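Local structure of Protease/Reverse transcriptase/ribonuclease H (Eastern chimpanzee simian foamy virus, 7KSF) at residues A[94-100]-A[135-140]; A[246-250]-A[338-342]; A[171-175]-A[269-273]. The protein combines in one foamy virus polyprotein an aspartic protease, a reverse transcriptase that makes DNA from the viral RNA and a ribonuclease H that degrades RNA in the hybrid. The protein carries 1 engineered substitution. All blocks are in the same frame, centred on the assembly; numbering follows the deposited sequence.

Contact 1 is a surface contact between two loops, whereas contacts 2 and 3 are partly buried, contact 2 having the greater share of buried residues. Contacts 1 and 2 touch: Gln135 N is 2.7 Å from Val340 O, a probable hydrogen bond, so the chain at Gln135 lies alongside Val340, on the flank of contact 2. Contact 3 has its centre about 27 Å from that of contact 2 but about 19 Å from that of contact 1; helix 171-184 supplies half of it and also borders contact 1. Contacts 1 and 2 each rest on two backbone bonds, contact 1 adding a tryptophan, contact 2 packed leucines and valines. Contact 3 joins helix to hairpin through side chains.

Contact 1 (A[94-100]-A[135-140]); sequences LQLTILV and QHWENQ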
loop_
_atom_site.group_PDB
_atom_site.type_symbol
_atom_site.label_atom_id
_atom_site.label_comp_id
_atom_site.label_asym_id
_atom_site.label_seq_id
_atom_site.Cartn_x
_atom_site.Cartn_y
_atom_site.Cartn_z
ATOM N N LEU A 94 -23.663 15.912 11.261
ATOM C CA LEU A 94 -23.354 15.962 9.841
ATOM C C LEU A 94 -23.835 14.689 9.158
ATOM O O LEU A 94 -23.665 13.584 9.674
ATOM C CB LEU A 94 -21.854 16.145 9.627
ATOM C CG LEU A 94 -21.366 16.067 8.183
ATOM C CD1 LEU A 94 -21.993 17.157 7.324
ATOM C CD2 LEU A 94 -19.855 16.163 8.146
ATOM N N GLN A 95 -24.453 14.854 7.990
ATOM C CA GLN A 95 -24.992 13.735 7.223
ATOM C C GLN A 95 -24.587 13.917 5.768
ATOM O O GLN A 95 -25.095 14.815 5.088
ATOM C CB GLN A 95 -26.515 13.649 7.360
ATOM C CG GLN A 95 -27.011 13.342 8.769
ATOM C CD GLN A 95 -27.224 11.860 9.012
ATOM O OE1 GLN A 95 -27.639 11.122 8.117
ATOM N NE2 GLN A 95 -26.936 11.408 10.232
ATOM N N LEU A 96 -23.682 13.072 5.292
ATOM C CA LEU A 96 -23.208 13.135 3.922
ATOM C C LEU A 96 -23.797 11.928 3.192
ATOM O O LEU A 96 -24.700 11.255 3.703
ATOM C CB LEU A 96 -21.686 12.982 3.904
ATOM C CG LEU A 96 -20.909 14.148 4.530
ATOM C CD1 LEU A 96 -19.431 13.832 4.532
ATOM C CD2 LEU A 96 -21.182 15.440 3.780
ATOM N N THR A 97 -23.239 11.588 1.935
ATOM C CA THR A 97 -23.934 10.732 0.981
ATOM C C THR A 97 -23.823 9.259 1.354
ATOM O O THR A 97 -24.831 8.606 1.639
ATOM C CB THR A 97 -23.388 10.967 -0.424
ATOM O OG1 THR A 97 -23.387 12.374 -0.708
ATOM C CG2 THR A 97 -24.256 10.254 -1.446
ATOM N N ILE A 98 -22.611 8.716 1.350
ATOM C CA ILE A 98 -22.380 7.285 1.504
ATOM C C ILE A 98 -21.736 7.027 2.858
ATOM O O ILE A 98 -20.758 7.688 3.226
ATOM C CB ILE A 98 -21.501 6.733 0.370
ATOM C CG1 ILE A 98 -22.179 6.937 -0.984
ATOM C CG2 ILE A 98 -21.192 5.261 0.603
ATOM C CD1 ILE A 98 -21.348 6.457 -2.146
ATOM N N LEU A 99 -22.276 6.057 3.588
ATOM C CA LEU A 99 -21.702 5.614 4.848
ATOM C C LEU A 99 -20.723 4.480 4.577
ATOM O O LEU A 99 -21.059 3.516 3.881
ATOM C CB LEU A 99 -22.812 5.160 5.794
ATOM C CG LEU A 99 -22.442 4.708 7.202
ATOM C CD1 LEU A 99 -21.882 5.865 8.012
ATOM C CD2 LEU A 99 -23.674 4.128 7.867
ATOM N N VAL A 100 -19.512 4.600 5.114
ATOM C CA VAL A 100 -18.465 3.614 4.855
ATOM C C VAL A 100 -18.770 2.347 5.650
ATOM O O VAL A 100 -19.448 2.415 6.687
ATOM C CB VAL A 100 -17.072 4.172 5.196
ATOM C CG1 VAL A 100 -16.912 5.586 4.650
ATOM C CG2 VAL A 100 -16.820 4.141 6.695
ATOM N N GLN A 135 -13.340 7.675 10.243
ATOM C CA GLN A 135 -14.131 8.199 9.141
ATOM C C GLN A 135 -15.392 7.359 8.991
ATOM O O GLN A 135 -15.315 6.143 8.782
ATOM C CB GLN A 135 -13.333 8.196 7.840
ATOM C CG GLN A 135 -13.977 9.027 6.746
ATOM C CD GLN A 135 -13.584 8.580 5.356
ATOM O OE1 GLN A 135 -12.749 7.692 5.186
ATOM N NE2 GLN A 135 -14.192 9.192 4.348
ATOM N N HIS A 136 -16.550 8.005 9.108
ATOM C CA HIS A 136 -17.834 7.336 8.951
ATOM C C HIS A 136 -18.435 7.520 7.566
ATOM O O HIS A 136 -18.987 6.568 7.007
ATOM C CB HIS A 136 -18.819 7.845 10.005
ATOM C CG HIS A 136 -18.365 7.627 11.412
ATOM N ND1 HIS A 136 -18.827 6.588 12.189
ATOM C CD2 HIS A 136 -17.485 8.311 12.182
ATOM C CE1 HIS A 136 -18.255 6.643 13.378
ATOM N NE2 HIS A 136 -17.437 7.679 13.401
ATOM N N TRP A 137 -18.345 8.719 6.999
ATOM C CA TRP A 137 -18.897 8.998 5.682
ATOM C C TRP A 137 -17.782 9.021 4.647
ATOM O O TRP A 137 -16.645 9.396 4.954
ATOM C CB TRP A 137 -19.641 10.333 5.665
ATOM C CG TRP A 137 -20.708 10.439 6.700
ATOM C CD1 TRP A 137 -20.585 10.957 7.954
ATOM C CD2 TRP A 137 -22.065 10.008 6.574
ATOM N NE1 TRP A 137 -21.782 10.877 8.619
ATOM C CE2 TRP A 137 -22.708 10.295 7.791
ATOM C CE3 TRP A 137 -22.796 9.403 5.548
ATOM C CZ2 TRP A 137 -24.052 10.003 8.012
ATOM C CZ3 TRP A 137 -24.126 9.115 5.769
ATOM C CH2 TRP A 137 -24.740 9.412 6.988
ATOM N N GLU A 138 -18.109 8.615 3.425
ATOM C CA GLU A 138 -17.173 8.795 2.327
ATOM C C GLU A 138 -16.987 10.284 2.054
ATOM O O GLU A 138 -17.929 11.075 2.174
ATOM C CB GLU A 138 -17.669 8.083 1.069
ATOM C CG GLU A 138 -17.688 6.563 1.170
ATOM C CD GLU A 138 -17.870 5.894 -0.182
ATOM O OE1 GLU A 138 -17.880 6.611 -1.202
ATOM O OE2 GLU A 138 -18.002 4.652 -0.222
ATOM N N ASN A 139 -15.875 10.694 1.747
ATOM C CA ASN A 139 -15.491 12.083 1.484
ATOM C C ASN A 139 -15.651 12.970 2.715
ATOM O O ASN A 139 -15.679 14.200 2.600
ATOM C CB ASN A 139 -16.277 12.659 0.305
ATOM C CG ASN A 139 -16.330 11.711 -0.871
ATOM O OD1 ASN A 139 -17.398 11.422 -1.406
ATOM N ND2 ASN A 139 -15.169 11.207 -1.274
ATOM N N GLN A 140 -15.758 12.361 3.891
ATOM C CA GLN A 140 -15.840 13.115 5.135
ATOM C C GLN A 140 -14.477 13.696 5.491
ATOM O O GLN A 140 -13.459 13.002 5.454
ATOM C CB GLN A 140 -16.337 12.210 6.262
ATOM C CG GLN A 140 -15.987 12.690 7.651
ATOM C CD GLN A 140 -16.370 11.685 8.715
ATOM O OE1 GLN A 140 -16.878 10.604 8.412
ATOM N NE2 GLN A 140 -16.125 12.035 9.971
#
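Trp137 lies in a bend of the 94-100 chain, and Leu99 pairs with it in a single backbone bridge. Two nearly straight hydrogen bonds make this bridge: Glu138 N gives to Ile98 O at 2.8 Å, and Val100 N gives to His136 O at 2.8 Å. Backbone and side-chain atoms both surround the indole. A chi1 of -55°, with CG beside the backbone N, lays the ring against residues 94-97, so that Leu96 N sits over the centre of one face, 3.6 Å above the plane. Leu99 CD1 stands over the opposite face, and Ile98 O and Thr97 O lie at the ring edge, near its plane. Leu96 CD1 also meets Trp137 CB at 3.7 Å.

Ile98 CG2 lies against the carboxylate end of Glu138, the two side chains crossing, and Glu138 CG makes an aliphatic contact with Val100 CG1 at 3.7 Å. The carboxylate itself pairs with Arg207 in a salt bridge through OE1. The type II turn from Trp137 to Gln140 has its backbone bond from Gln140 N to Trp137 O, and the Gln140 side chain reaches back, OE1 accepting from His136 N and, at 2.8 Å in the carbonyl plane, from Trp137 N.

Helix 171-184 borders the two loops, Thr97 OG1 bonding to Asp180 and Gln184 NE2 to Asn139 O. Helix 102-112 packs from Tyr105 and Leu102 on Val100 and His136, and the backbone of Gln135 bonds to Val340 of strand 340-341.

Contact 2 (A[246-250]-A[338-342]); sequences TLDLA and YVVSL
Val340 puts its two methyls against two different leucines of strand 243-249. CG1, placed opposite the backbone N by a chi1 of -179°, meets Leu247 CD2 at 3.9 Å, the two side chains slanting across one another. CG2 faces Leu249 CD2 more distantly, at 4.2 Å. Leu249 leaves its backbone pointing away from residues 338-342, yet its end bends back so that CD2 approaches Val339 O. Leu249 and Val340 are an antiparallel non-hydrogen-bonded pair, with CA atoms 4.6 Å apart, and their side chains diverge from one another; it is the methyl ends that regain contact. One residue on, Ala250 CB points at the partner chain and rests on Val339 CG1 at 4.0 Å, a methyl against one branch of the valine.

Asp248 and Ser341 turn to the same face of the sheet, Asp248 OD2 lying loosely beside Ser341 CB at 4.3 Å, while Ser341 CB is 3.6 Å from Asp248 O. The backbones bond on either side of the Leu249-Val340 pair: Ser341 N reaches Asp248 O at 2.8 Å in a nearly straight bond, N-H...O 169°, and Ala250 N reaches Val339 O at 3.1 Å with a bend to 140°.

Phe330 and Leu333 of helix 319-336 cover Leu247 and Val340 respectively, while the Asp248 carboxylate comes close to Asp310 of the YVDD sequence, as expected for the palm of a reverse transcriptase. The chemistry is therefore divided: aliphatic groups seat strand 340-341 and its helix against strand 243-249, and the backbone bonds fix the chain that carries Asp248, probably one of the polymerase aspartates, without engaging its carboxylate.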
loop_
_atom_site.group_PDB
_atom_site.type_symbol
_atom_site.label_atom_id
_atom_site.label_comp_id
_atom_site.label_asym_id
_atom_site.label_seq_id
_atom_site.Cartn_x
_atom_site.Cartn_y
_atom_site.Cartn_z
ATOM N N THR A 246 0.003 1.535 11.736
ATOM C CA THR A 246 -0.085 2.607 10.760
ATOM C C THR A 246 -1.532 3.071 10.650
ATOM O O THR A 246 -2.455 2.251 10.622
ATOM C CB THR A 246 0.437 2.164 9.390
ATOM O OG1 THR A 246 0.078 3.137 8.403
ATOM C CG2 THR A 246 -0.148 0.823 8.999
ATOM N N LEU A 247 -1.722 4.389 10.600
ATOM C CA LEU A 247 -3.044 5.003 10.537
ATOM C C LEU A 247 -3.111 5.912 9.321
ATOM O O LEU A 247 -2.362 6.887 9.232
ATOM C CB LEU A 247 -3.345 5.807 11.800
ATOM C CG LEU A 247 -3.493 5.010 13.087
ATOM C CD1 LEU A 247 -3.652 5.962 14.252
ATOM C CD2 LEU A 247 -4.688 4.083 12.980
ATOM N N ASP A 248 -4.017 5.605 8.401
ATOM C CA ASP A 248 -4.188 6.406 7.199
ATOM C C ASP A 248 -5.172 7.534 7.479
ATOM O O ASP A 248 -6.280 7.292 7.965
ATOM C CB ASP A 248 -4.684 5.539 6.041
ATOM C CG ASP A 248 -4.931 6.341 4.779
ATOM O OD1 ASP A 248 -4.279 7.390 4.598
ATOM O OD2 ASP A 248 -5.780 5.916 3.966
ATOM N N LEU A 249 -4.763 8.762 7.177
ATOM C CA LEU A 249 -5.642 9.906 7.346
ATOM C C LEU A 249 -6.529 10.082 6.115
ATOM O O LEU A 249 -6.257 9.548 5.038
ATOM C CB LEU A 249 -4.827 11.176 7.609
ATOM C CG LEU A 249 -3.935 11.121 8.857
ATOM C CD1 LEU A 249 -3.189 12.431 9.063
ATOM C CD2 LEU A 249 -4.746 10.765 10.091
ATOM N N ALA A 250 -7.612 10.837 6.292
ATOM C CA ALA A 250 -8.622 10.996 5.246
ATOM C C ALA A 250 -8.372 12.293 4.476
ATOM O O ALA A 250 -9.120 13.268 4.570
ATOM C CB ALA A 250 -10.020 10.966 5.852
ATOM N N TYR A 338 -8.627 15.892 13.137
ATOM C CA TYR A 338 -8.251 14.984 12.068
ATOM C C TYR A 338 -9.170 13.769 12.055
ATOM O O TYR A 338 -9.857 13.457 13.034
ATOM C CB TYR A 338 -6.793 14.551 12.215
ATOM C CG TYR A 338 -5.801 15.643 11.879
ATOM C CD1 TYR A 338 -5.554 15.999 10.563
ATOM C CD2 TYR A 338 -5.106 16.310 12.878
ATOM C CE1 TYR A 338 -4.647 16.992 10.248
ATOM C CE2 TYR A 338 -4.193 17.306 12.574
ATOM C CZ TYR A 338 -3.968 17.642 11.255
ATOM O OH TYR A 338 -3.062 18.632 10.945
ATOM N N VAL A 339 -9.185 13.079 10.915
ATOM C CA VAL A 339 -10.086 11.962 10.675
ATOM C C VAL A 339 -9.259 10.787 10.177
ATOM O O VAL A 339 -8.479 10.931 9.228
ATOM C CB VAL A 339 -11.180 12.328 9.656
ATOM C CG1 VAL A 339 -11.976 11.105 9.284
ATOM C CG2 VAL A 339 -12.089 13.405 10.219
ATOM N N VAL A 340 -9.420 9.631 10.826
ATOM C CA VAL A 340 -8.667 8.421 10.512
ATOM C C VAL A 340 -9.543 7.491 9.687
ATOM O O VAL A 340 -10.724 7.287 9.998
ATOM C CB VAL A 340 -8.185 7.719 11.797
ATOM C CG1 VAL A 340 -7.373 6.477 11.463
ATOM C CG2 VAL A 340 -7.377 8.674 12.656
ATOM N N SER A 341 -8.966 6.920 8.633
ATOM C CA SER A 341 -9.648 5.944 7.790
ATOM C C SER A 341 -9.207 4.549 8.209
ATOM O O SER A 341 -8.038 4.185 8.049
ATOM C CB SER A 341 -9.341 6.192 6.314
ATOM O OG SER A 341 -9.822 5.129 5.508
ATOM N N LEU A 342 -10.136 3.769 8.753
ATOM C CA LEU A 342 -9.841 2.390 9.125
ATOM C C LEU A 342 -9.899 1.438 7.941
ATOM O O LEU A 342 -9.741 0.227 8.129
ATOM C CB LEU A 342 -10.804 1.928 10.218
ATOM C CG LEU A 342 -10.736 2.780 11.486
ATOM C CD1 LEU A 342 -11.790 2.344 12.484
ATOM C CD2 LEU A 342 -9.350 2.708 12.102
#

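Contact 3 (A[171-175]-A[269-273]); sequences KPSIQ and TWQGK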
loop_
_atom_site.group_PDB
_atom_site.type_symbol
_atom_site.label_atom_id
_atom_site.label_comp_id
_atom_site.label_asym_id
_atom_site.label_seq_id
_atom_site.Cartn_x
_atom_site.Cartn_y
_atom_site.Cartn_z
ATOM N N LYS A 171 -18.499 11.111 -14.400
ATOM C CA LYS A 171 -19.263 12.220 -13.825
ATOM C C LYS A 171 -20.151 11.824 -12.652
ATOM O O LYS A 171 -20.147 12.545 -11.643
ATOM C CB LYS A 171 -20.104 12.892 -14.916
ATOM C CG LYS A 171 -19.306 13.603 -15.991
ATOM C CD LYS A 171 -20.236 14.233 -17.015
ATOM C CE LYS A 171 -19.469 14.887 -18.155
ATOM N NZ LYS A 171 -20.390 15.436 -19.189
ATOM N N PRO A 172 -20.932 10.736 -12.706
ATOM C CA PRO A 172 -21.837 10.451 -11.574
ATOM C C PRO A 172 -21.120 10.215 -10.256
ATOM O O PRO A 172 -21.533 10.754 -9.218
ATOM C CB PRO A 172 -22.596 9.200 -12.046
ATOM C CG PRO A 172 -22.485 9.211 -13.528
ATOM C CD PRO A 172 -21.132 9.775 -13.807
ATOM N N SER A 173 -20.052 9.414 -10.260
ATOM C CA SER A 173 -19.339 9.120 -9.020
ATOM C C SER A 173 -18.572 10.326 -8.495
ATOM O O SER A 173 -18.289 10.390 -7.294
ATOM C CB SER A 173 -18.386 7.943 -9.231
ATOM O OG SER A 173 -17.582 8.141 -10.380
ATOM N N ILE A 174 -18.239 11.282 -9.360
ATOM C CA ILE A 174 -17.481 12.459 -8.938
ATOM C C ILE A 174 -18.403 13.570 -8.449
ATOM O O ILE A 174 -18.058 14.296 -7.514
ATOM C CB ILE A 174 -16.580 12.943 -10.092
ATOM C CG1 ILE A 174 -15.542 11.877 -10.434
ATOM C CG2 ILE A 174 -15.903 14.254 -9.732
ATOM C CD1 ILE A 174 -14.599 12.290 -11.530
ATOM N N GLN A 175 -19.577 13.723 -9.065
ATOM C CA GLN A 175 -20.508 14.759 -8.631
ATOM C C GLN A 175 -20.929 14.560 -7.180
ATOM O O GLN A 175 -21.272 15.529 -6.493
ATOM C CB GLN A 175 -21.732 14.783 -9.546
ATOM C CG GLN A 175 -22.761 15.847 -9.196
ATOM C CD GLN A 175 -22.252 17.257 -9.431
ATOM O OE1 GLN A 175 -21.259 17.465 -10.126
ATOM N NE2 GLN A 175 -22.939 18.237 -8.852
ATOM N N THR A 269 -12.848 24.324 -13.141
ATOM C CA THR A 269 -14.134 24.357 -13.826
ATOM C C THR A 269 -14.727 22.953 -13.863
ATOM O O THR A 269 -14.093 22.020 -14.367
ATOM C CB THR A 269 -13.992 24.913 -15.242
ATOM O OG1 THR A 269 -13.511 26.262 -15.187
ATOM C CG2 THR A 269 -15.332 24.889 -15.959
ATOM N N TRP A 270 -15.945 22.813 -13.339
ATOM C CA TRP A 270 -16.664 21.543 -13.333
ATOM C C TRP A 270 -18.078 21.778 -13.843
ATOM O O TRP A 270 -18.832 22.558 -13.249
ATOM C CB TRP A 270 -16.689 20.927 -11.929
ATOM C CG TRP A 270 -17.637 19.771 -11.783
ATOM C CD1 TRP A 270 -18.907 19.812 -11.284
ATOM C CD2 TRP A 270 -17.388 18.404 -12.131
ATOM N NE1 TRP A 270 -19.465 18.556 -11.305
ATOM C CE2 TRP A 270 -18.551 17.674 -11.821
ATOM C CE3 TRP A 270 -16.294 17.728 -12.678
ATOM C CZ2 TRP A 270 -18.653 16.303 -12.039
ATOM C CZ3 TRP A 270 -16.395 16.368 -12.893
ATOM C CH2 TRP A 270 -17.566 15.670 -12.574
ATOM N N GLN A 271 -18.431 21.105 -14.939
ATOM C CA GLN A 271 -19.755 21.203 -15.547
ATOM C C GLN A 271 -20.116 22.658 -15.855
ATOM O O GLN A 271 -21.216 23.128 -15.559
ATOM C CB GLN A 271 -20.815 20.548 -14.658
ATOM C CG GLN A 271 -20.613 19.057 -14.484
ATOM C CD GLN A 271 -20.544 18.333 -15.811
ATOM O OE1 GLN A 271 -19.690 17.472 -16.014
ATOM N NE2 GLN A 271 -21.451 18.675 -16.722
ATOM N N GLY A 272 -19.167 23.371 -16.457
ATOM C CA GLY A 272 -19.390 24.756 -16.820
ATOM C C GLY A 272 -19.536 25.712 -15.658
ATOM O O GLY A 272 -19.961 26.854 -15.864
ATOM N N LYS A 273 -19.192 25.282 -14.446
ATOM C CA LYS A 273 -19.279 26.120 -13.260
ATOM C C LYS A 273 -17.935 26.099 -12.551
ATOM O O LYS A 273 -17.333 25.033 -12.394
ATOM C CB LYS A 273 -20.397 25.637 -12.330
ATOM C CG LYS A 273 -20.621 26.517 -11.129
ATOM C CD LYS A 273 -21.879 26.113 -10.389
ATOM C CE LYS A 273 -22.033 26.908 -9.105
ATOM N NZ LYS A 273 -23.221 26.474 -8.322
#
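Trp270 reaches from a beta hairpin of strands 268-270 and 273-277, closed by a two-residue type I' turn from Trp270 to Lys273, to the first turn of helix 171-184; by analogy with other reverse transcriptases both belong to the fingers. The packed part is the far end of the indole. Ile174 CG2 lies 3.6 Å from Trp270 CH2, the two side chains crossing at a slant, and Lys171 CA comes to the ring edge, near its plane, 4.0 Å from Trp270 CH2. Trp270 is buried, with CG opposite its backbone N (chi1 168°), which carries the ring out from the strand toward the helix; Ile166, in the loop before the helix, also touches it.

The other side is looser and nearer solvent. Gln271, exposed in the turn and at the positive phi that goes with its place there, lays its CG over one rim of its neighbour's indole and bends its amide toward Lys171. The lysine, extended beyond CG, runs out past this amide, Lys171 CE standing 3.4 Å from Gln271 OE1, a contact of aliphatic carbon with oxygen. Trp270 N and Lys273 O close the hairpin at 2.8 Å.

A polar link is made at the indole N-H edge. Gln175 bends at chi2 (67°) so that its amide lies nearly coplanar with the indole, 16° apart, and approaches that edge. There Trp270 NE1 gives a hydrogen bond to Gln175 OE1, modelled at 2.4 Å, too short for its exact length to be trusted.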